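Local coordinates for protein L-lysine 6-monooxygenase (Pseudomonas syringae pv. tomato, PDB 5CQF) that probably uses FAD and NADPH to hydroxylate the side-chain amine of L-lysine or a related amino acid for siderophore biosynthesis, at residues F87-R98 with E113-Q124. Sequence-based numbering, arbitrary orientation.
Sequences FSFAMYLKDQGR and EWSDYLGWVSRQ
Y92 enters helix 113-124 as a knob among E113, D116, Y117 and W120, and W120 answers by lodging among M91, Y92, D95 and Q96. The Y92 ring turns an edge to one face of the W120 indole, Y92 CD1 lying 3.6 Å from W120 CG, while the CA of Y92 makes a CH-pi contact over the six-membered ring. Y117 in turn sets its CA over a face of Y92 and directs its ring edge there in an offset edge-to-face pair. Next to it, F89, its CG anti to the backbone N (chi1 -167°), brings its edge against a Y117 face and F89 CD1 to within 3.7 Å of W114 CZ3. V121 CG2 covers the other face of Y117. F89, Y92, W114, Y117 and W120 form an aromatic cluster where helix 89-96 and helix 113-124 cross almost perpendicularly, at 93°, in a flavoprotein whose two parallel five-stranded sheets are consistent with Rossmann-type FAD and NADP domains; F87 and V121 continue the packing onto helix 23-37.

Hydrogen bonds join the polar ends. Y92 OH donates to the anti lone pair of D116 OD2 at 2.5 Å and accepts from R98 NH2, the hydroxyl oxygen lying in the plane of the guanidinium. R98 NH2 also forms a salt bridge to E113 OE2 at 2.7 Å, and Y298 of the third subunit bonds to both E113 OE2 and R98 NE, tying this corner to the assembly. A water accepts from R98 NH1 and its oxygen lies 2.8 Å from D116 OD2. W120 NE1 reaches D95 OD2 at 3.0 Å, nearly straight (162°), which helps to fix the indole's rotation. Y117 OH gives its proton to F87 O at 2.7 Å, clasping the backbone just ahead of S88, whose OG caps the helix by accepting from M91 N.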
ATOM      1  N   PHE A  87     -16.999  22.072  13.301  1.00 37.84           N
ATOM      2  CA  PHE A  87     -16.054  21.224  14.043  1.00 36.93           C
ATOM      3  C   PHE A  87     -15.514  20.008  13.281  1.00 34.48           C
ATOM      4  O   PHE A  87     -14.873  19.144  13.859  1.00 33.89           O
ATOM      5  CB  PHE A  87     -16.712  20.801  15.335  1.00 37.64           C
ATOM      6  CG  PHE A  87     -17.422  21.935  16.016  1.00 40.02           C
ATOM      7  CD1 PHE A  87     -16.691  22.997  16.554  1.00 42.16           C
ATOM      8  CD2 PHE A  87     -18.800  21.971  16.079  1.00 40.82           C
ATOM      9  CE1 PHE A  87     -17.326  24.063  17.175  1.00 43.30           C
ATOM     10  CE2 PHE A  87     -19.442  23.026  16.696  1.00 42.58           C
ATOM     11  CZ  PHE A  87     -18.706  24.074  17.243  1.00 43.76           C
ATOM     12  N   SER A  88     -15.725  19.984  11.974  1.00 34.15           N
ATOM     13  CA  SER A  88     -15.208  18.920  11.124  1.00 32.82           C
ATOM     14  C   SER A  88     -13.686  18.920  11.065  1.00 32.63           C
ATOM     15  O   SER A  88     -13.055  19.922  11.312  1.00 33.10           O
ATOM     16  CB  SER A  88     -15.796  19.052   9.723  1.00 32.93           C
ATOM     17  OG  SER A  88     -15.239  20.164   9.048  1.00 34.24           O
ATOM     18  N   PHE A  89     -13.101  17.770  10.756  1.00 32.18           N
ATOM     19  CA  PHE A  89     -11.675  17.633  10.644  1.00 31.94           C
ATOM     20  C   PHE A  89     -11.163  18.457   9.462  1.00 32.73           C
ATOM     21  O   PHE A  89     -10.074  18.971   9.507  1.00 34.52           O
ATOM     22  CB  PHE A  89     -11.328  16.165  10.424  1.00 31.90           C
ATOM     23  CG  PHE A  89      -9.870  15.845  10.598  1.00 31.34           C
ATOM     24  CD1 PHE A  89      -9.343  15.660  11.848  1.00 31.37           C
ATOM     25  CD2 PHE A  89      -9.044  15.741   9.527  1.00 32.08           C
ATOM     26  CE1 PHE A  89      -8.021  15.377  12.032  1.00 30.49           C
ATOM     27  CE2 PHE A  89      -7.705  15.429   9.686  1.00 32.01           C
ATOM     28  CZ  PHE A  89      -7.198  15.247  10.960  1.00 31.62           C
ATOM     29  N   ALA A  90     -11.942  18.559   8.395  1.00 33.31           N
ATOM     30  CA  ALA A  90     -11.599  19.434   7.288  1.00 34.25           C
ATOM     31  C   ALA A  90     -11.464  20.894   7.741  1.00 34.95           C
ATOM     32  O   ALA A  90     -10.502  21.546   7.389  1.00 35.19           O
ATOM     33  CB  ALA A  90     -12.619  19.310   6.194  1.00 35.37           C
HETATM   34  N   MSE A  91     -12.396  21.393   8.541  1.00 35.35           N
HETATM   35  CA  MSE A  91     -12.258  22.715   9.138  1.00 36.70           C
HETATM   36  C   MSE A  91     -11.080  22.818  10.062  1.00 36.33           C
HETATM   37  O   MSE A  91     -10.443  23.860  10.154  1.00 37.20           O
HETATM   38  CB  MSE A  91     -13.461  23.080   9.991  1.00 39.74           C
HETATM   39  CG  MSE A  91     -14.679  23.410   9.162  1.00 43.43           C
HETATM   40 SE   MSE A  91     -14.513  25.202   8.321  1.00 56.03          SE
HETATM   41  CE  MSE A  91     -14.851  26.383   9.869  1.00 51.92           C
ATOM     42  N   TYR A  92     -10.789  21.762  10.811  1.00 34.43           N
ATOM     43  CA  TYR A  92      -9.561  21.730  11.610  1.00 34.28           C
ATOM     44  C   TYR A  92      -8.322  21.846  10.749  1.00 34.35           C
ATOM     45  O   TYR A  92      -7.427  22.608  11.063  1.00 36.50           O
ATOM     46  CB  TYR A  92      -9.492  20.442  12.443  1.00 33.34           C
ATOM     47  CG  TYR A  92      -8.172  20.123  13.030  1.00 31.43           C
ATOM     48  CD1 TYR A  92      -7.671  20.833  14.086  1.00 32.15           C
ATOM     49  CD2 TYR A  92      -7.439  19.090  12.534  1.00 31.18           C
ATOM     50  CE1 TYR A  92      -6.453  20.522  14.636  1.00 32.55           C
ATOM     51  CE2 TYR A  92      -6.224  18.756  13.066  1.00 31.38           C
ATOM     52  CZ  TYR A  92      -5.738  19.466  14.126  1.00 33.13           C
ATOM     53  OH  TYR A  92      -4.515  19.082  14.629  1.00 34.85           O
ATOM     54  N   LEU A  93      -8.241  21.085   9.676  1.00 33.85           N
ATOM     55  CA  LEU A  93      -7.040  21.140   8.866  1.00 34.57           C
ATOM     56  C   LEU A  93      -6.892  22.508   8.236  1.00 36.99           C
ATOM     57  O   LEU A  93      -5.786  23.006   8.108  1.00 37.19           O
ATOM     58  CB  LEU A  93      -7.034  20.121   7.746  1.00 32.93           C
ATOM     59  CG  LEU A  93      -6.796  18.698   8.155  1.00 32.99           C
ATOM     60  CD1 LEU A  93      -6.818  17.819   6.906  1.00 32.16           C
ATOM     61  CD2 LEU A  93      -5.501  18.602   8.932  1.00 32.69           C
ATOM     62  N   LYS A  94      -7.996  23.071   7.784  1.00 38.82           N
ATOM     63  CA  LYS A  94      -7.950  24.366   7.130  1.00 42.29           C
ATOM     64  C   LYS A  94      -7.532  25.444   8.125  1.00 42.76           C
ATOM     65  O   LYS A  94      -6.722  26.290   7.809  1.00 43.48           O
ATOM     66  CB  LYS A  94      -9.309  24.697   6.510  1.00 44.99           C
ATOM     67  CG  LYS A  94      -9.454  26.116   5.994  1.00 47.38           C
ATOM     68  CD  LYS A  94     -10.578  26.181   4.975  1.00 49.59           C
ATOM     69  CE  LYS A  94     -10.640  27.532   4.277  1.00 51.69           C
ATOM     70  NZ  LYS A  94     -11.391  28.501   5.104  1.00 52.40           N
ATOM     71  N   ASP A  95      -8.037  25.390   9.339  1.00 41.84           N
ATOM     72  CA  ASP A  95      -7.641  26.369  10.331  1.00 44.48           C
ATOM     73  C   ASP A  95      -6.143  26.265  10.638  1.00 45.35           C
ATOM     74  O   ASP A  95      -5.498  27.280  10.900  1.00 47.17           O
ATOM     75  CB  ASP A  95      -8.475  26.183  11.589  1.00 45.88           C
ATOM     76  CG  ASP A  95      -8.229  27.247  12.641  1.00 46.55           C
ATOM     77  OD1 ASP A  95      -8.369  28.435  12.329  1.00 49.47           O
ATOM     78  OD2 ASP A  95      -7.964  26.878  13.804  1.00 47.11           O
ATOM     79  N   GLN A  96      -5.572  25.057  10.571  1.00 43.23           N
ATOM     80  CA  GLN A  96      -4.183  24.885  10.954  1.00 41.87           C
ATOM     81  C   GLN A  96      -3.260  25.025   9.760  1.00 40.41           C
ATOM     82  O   GLN A  96      -2.038  24.953   9.912  1.00 40.13           O
ATOM     83  CB  GLN A  96      -3.973  23.541  11.626  1.00 42.47           C
ATOM     84  CG  GLN A  96      -4.931  23.276  12.755  1.00 44.38           C
ATOM     85  CD  GLN A  96      -4.673  24.154  13.940  1.00 46.80           C
ATOM     86  OE1 GLN A  96      -3.547  24.294  14.392  1.00 48.51           O
ATOM     87  NE2 GLN A  96      -5.718  24.749  14.452  1.00 50.33           N
ATOM     88  N   GLY A  97      -3.839  25.214   8.575  1.00 39.80           N
ATOM     89  CA  GLY A  97      -3.067  25.389   7.334  1.00 39.30           C
ATOM     90  C   GLY A  97      -2.457  24.102   6.788  1.00 38.35           C
ATOM     91  O   GLY A  97      -1.484  24.145   6.039  1.00 40.28           O
ATOM     92  N   ARG A  98      -3.047  22.952   7.098  1.00 36.87           N
ATOM     93  CA  ARG A  98      -2.419  21.681   6.750  1.00 35.29           C
ATOM     94  C   ARG A  98      -3.224  20.818   5.793  1.00 34.74           C
ATOM     95  O   ARG A  98      -2.867  19.682   5.575  1.00 36.54           O
ATOM     96  CB  ARG A  98      -2.122  20.895   8.032  1.00 34.17           C
ATOM     97  CG  ARG A  98      -1.033  21.519   8.892  1.00 34.23           C
ATOM     98  CD  ARG A  98      -0.435  20.539   9.897  1.00 34.59           C
ATOM     99  NE  ARG A  98      -1.475  19.734  10.583  1.00 34.51           N
ATOM    100  CZ  ARG A  98      -1.998  19.984  11.774  1.00 34.11           C
ATOM    101  NH1 ARG A  98      -1.625  21.014  12.507  1.00 35.88           N
ATOM    102  NH2 ARG A  98      -2.919  19.188  12.236  1.00 34.45           N
ATOM    103  N   GLU A 113      -2.433  13.490  16.129  1.00 35.81           N
ATOM    104  CA  GLU A 113      -3.232  14.443  15.386  1.00 34.94           C
ATOM    105  C   GLU A 113      -4.707  14.419  15.812  1.00 34.36           C
ATOM    106  O   GLU A 113      -5.312  15.481  16.048  1.00 33.45           O
ATOM    107  CB  GLU A 113      -3.066  14.287  13.860  1.00 34.44           C
ATOM    108  CG  GLU A 113      -3.669  15.478  13.101  1.00 34.77           C
ATOM    109  CD  GLU A 113      -3.272  15.606  11.635  1.00 34.97           C
ATOM    110  OE1 GLU A 113      -2.898  14.605  10.969  1.00 36.66           O
ATOM    111  OE2 GLU A 113      -3.348  16.740  11.109  1.00 34.19           O
ATOM    112  N   TRP A 114      -5.290  13.237  15.945  1.00 33.98           N
ATOM    113  CA  TRP A 114      -6.678  13.153  16.434  1.00 34.03           C
ATOM    114  C   TRP A 114      -6.856  13.752  17.831  1.00 35.91           C
ATOM    115  O   TRP A 114      -7.869  14.398  18.094  1.00 35.69           O
ATOM    116  CB  TRP A 114      -7.174  11.709  16.448  1.00 33.74           C
ATOM    117  CG  TRP A 114      -7.492  11.158  15.119  1.00 33.08           C
ATOM    118  CD1 TRP A 114      -6.801  10.199  14.429  1.00 34.23           C
ATOM    119  CD2 TRP A 114      -8.578  11.528  14.301  1.00 33.10           C
ATOM    120  NE1 TRP A 114      -7.417   9.940  13.230  1.00 33.91           N
ATOM    121  CE2 TRP A 114      -8.516  10.749  13.141  1.00 33.20           C
ATOM    122  CE3 TRP A 114      -9.614  12.445  14.441  1.00 34.65           C
ATOM    123  CZ2 TRP A 114      -9.417  10.881  12.137  1.00 34.92           C
ATOM    124  CZ3 TRP A 114     -10.498  12.580  13.436  1.00 34.26           C
ATOM    125  CH2 TRP A 114     -10.408  11.819  12.310  1.00 35.45           C
ATOM    126  N   SER A 115      -5.878  13.559  18.721  1.00 37.87           N
ATOM    127  CA  SER A 115      -5.878  14.246  20.032  1.00 40.99           C
ATOM    128  C   SER A 115      -5.927  15.751  19.903  1.00 39.71           C
ATOM    129  O   SER A 115      -6.770  16.415  20.532  1.00 40.29           O
ATOM    130  CB  SER A 115      -4.620  13.911  20.852  1.00 44.10           C
ATOM    131  OG  SER A 115      -4.650  12.547  21.209  1.00 50.02           O
ATOM    132  N   ASP A 116      -5.007  16.292  19.106  1.00 38.12           N
ATOM    133  CA  ASP A 116      -4.981  17.726  18.845  1.00 37.94           C
ATOM    134  C   ASP A 116      -6.306  18.226  18.300  1.00 36.47           C
ATOM    135  O   ASP A 116      -6.840  19.248  18.761  1.00 36.66           O
ATOM    136  CB  ASP A 116      -3.867  18.079  17.865  1.00 39.11           C
ATOM    137  CG  ASP A 116      -3.606  19.577  17.814  1.00 40.51           C
ATOM    138  OD1 ASP A 116      -3.119  20.107  18.822  1.00 43.38           O
ATOM    139  OD2 ASP A 116      -3.894  20.234  16.800  1.00 40.85           O
ATOM    140  N   TYR A 117      -6.850  17.497  17.328  1.00 35.17           N
ATOM    141  CA  TYR A 117      -8.185  17.815  16.797  1.00 34.54           C
ATOM    142  C   TYR A 117      -9.191  17.879  17.912  1.00 35.91           C
ATOM    143  O   TYR A 117      -9.980  18.797  18.022  1.00 35.27           O
ATOM    144  CB  TYR A 117      -8.612  16.765  15.763  1.00 33.64           C
ATOM    145  CG  TYR A 117     -10.095  16.759  15.404  1.00 32.79           C
ATOM    146  CD1 TYR A 117     -10.681  17.811  14.708  1.00 32.41           C
ATOM    147  CD2 TYR A 117     -10.908  15.668  15.754  1.00 32.43           C
ATOM    148  CE1 TYR A 117     -12.033  17.786  14.388  1.00 32.66           C
ATOM    149  CE2 TYR A 117     -12.250  15.634  15.431  1.00 30.72           C
ATOM    150  CZ  TYR A 117     -12.807  16.679  14.756  1.00 31.68           C
ATOM    151  OH  TYR A 117     -14.135  16.630  14.470  1.00 32.13           O
ATOM    152  N   LEU A 118      -9.147  16.873  18.761  1.00 37.54           N
ATOM    153  CA  LEU A 118     -10.112  16.756  19.819  1.00 38.80           C
ATOM    154  C   LEU A 118     -10.012  17.922  20.801  1.00 38.14           C
ATOM    155  O   LEU A 118     -11.026  18.469  21.242  1.00 38.33           O
ATOM    156  CB  LEU A 118      -9.886  15.416  20.503  1.00 40.97           C
ATOM    157  CG  LEU A 118     -10.680  15.257  21.770  1.00 44.18           C
ATOM    158  CD1 LEU A 118     -12.088  14.850  21.402  1.00 44.62           C
ATOM    159  CD2 LEU A 118     -10.009  14.220  22.652  1.00 48.31           C
ATOM    160  N   GLY A 119      -8.801  18.326  21.150  1.00 38.54           N
ATOM    161  CA  GLY A 119      -8.612  19.574  21.946  1.00 38.16           C
ATOM    162  C   GLY A 119      -9.105  20.791  21.176  1.00 38.79           C
ATOM    163  O   GLY A 119      -9.668  21.714  21.741  1.00 40.18           O
ATOM    164  N   TRP A 120      -8.924  20.795  19.864  1.00 37.37           N
ATOM    165  CA  TRP A 120      -9.341  21.938  19.078  1.00 38.23           C
ATOM    166  C   TRP A 120     -10.852  22.070  19.076  1.00 38.88           C
ATOM    167  O   TRP A 120     -11.386  23.183  19.100  1.00 41.29           O
ATOM    168  CB  TRP A 120      -8.754  21.821  17.669  1.00 37.60           C
ATOM    169  CG  TRP A 120      -9.190  22.820  16.657  1.00 38.57           C
ATOM    170  CD1 TRP A 120      -8.548  23.991  16.326  1.00 39.72           C
ATOM    171  CD2 TRP A 120     -10.286  22.701  15.737  1.00 37.76           C
ATOM    172  NE1 TRP A 120      -9.211  24.614  15.300  1.00 39.25           N
ATOM    173  CE2 TRP A 120     -10.284  23.854  14.930  1.00 37.65           C
ATOM    174  CE3 TRP A 120     -11.283  21.742  15.536  1.00 36.35           C
ATOM    175  CZ2 TRP A 120     -11.245  24.078  13.941  1.00 37.46           C
ATOM    176  CZ3 TRP A 120     -12.239  21.972  14.560  1.00 35.51           C
ATOM    177  CH2 TRP A 120     -12.213  23.127  13.778  1.00 36.33           C
ATOM    178  N   VAL A 121     -11.561  20.953  19.045  1.00 38.30           N
ATOM    179  CA  VAL A 121     -13.031  21.003  19.139  1.00 38.78           C
ATOM    180  C   VAL A 121     -13.475  21.331  20.556  1.00 40.99           C
ATOM    181  O   VAL A 121     -14.328  22.190  20.783  1.00 40.69           O
ATOM    182  CB  VAL A 121     -13.723  19.673  18.772  1.00 36.99           C
ATOM    183  CG1 VAL A 121     -15.234  19.853  18.839  1.00 37.27           C
ATOM    184  CG2 VAL A 121     -13.350  19.234  17.377  1.00 36.71           C
ATOM    185  N   SER A 122     -12.914  20.617  21.512  1.00 43.15           N
ATOM    186  CA  SER A 122     -13.266  20.855  22.914  1.00 47.23           C
ATOM    187  C   SER A 122     -13.208  22.342  23.249  1.00 49.08           C
ATOM    188  O   SER A 122     -14.201  22.921  23.681  1.00 51.32           O
ATOM    189  CB  SER A 122     -12.353  20.039  23.837  1.00 47.68           C
ATOM    190  OG  SER A 122     -12.632  20.349  25.173  1.00 50.65           O
ATOM    191  N   ARG A 123     -12.070  22.968  22.981  1.00 52.19           N
ATOM    192  CA  ARG A 123     -11.874  24.413  23.239  1.00 57.51           C
ATOM    193  C   ARG A 123     -12.951  25.321  22.691  1.00 55.60           C
ATOM    194  O   ARG A 123     -13.014  26.467  23.085  1.00 59.19           O
ATOM    195  CB  ARG A 123     -10.582  24.907  22.597  1.00 61.25           C
ATOM    196  CG  ARG A 123      -9.352  24.741  23.448  1.00 66.59           C
ATOM    197  CD  ARG A 123      -8.156  25.383  22.750  1.00 72.59           C
ATOM    198  NE  ARG A 123      -7.456  24.463  21.839  1.00 75.87           N
ATOM    199  CZ  ARG A 123      -7.208  24.676  20.536  1.00 78.28           C
ATOM    200  NH1 ARG A 123      -7.611  25.795  19.913  1.00 81.54           N
ATOM    201  NH2 ARG A 123      -6.545  23.746  19.840  1.00 73.87           N
ATOM    202  N   GLN A 124     -13.707  24.858  21.705  1.00 52.12           N
ATOM    203  CA  GLN A 124     -14.717  25.681  21.061  1.00 50.37           C
ATOM    204  C   GLN A 124     -16.098  25.417  21.590  1.00 50.12           C
ATOM    205  O   GLN A 124     -16.973  26.235  21.354  1.00 50.37           O
ATOM    206  CB  GLN A 124     -14.748  25.428  19.549  1.00 50.05           C
ATOM    207  CG  GLN A 124     -13.528  25.899  18.791  1.00 49.73           C
ATOM    208  CD  GLN A 124     -13.624  25.543  17.337  1.00 48.17           C
ATOM    209  OE1 GLN A 124     -14.301  26.221  16.577  1.00 48.53           O
ATOM    210  NE2 GLN A 124     -12.970  24.451  16.942  1.00 46.92           N
TER
HETATM  211  O   HOH W   1      -2.174  21.715  15.145  1.00 35.26           O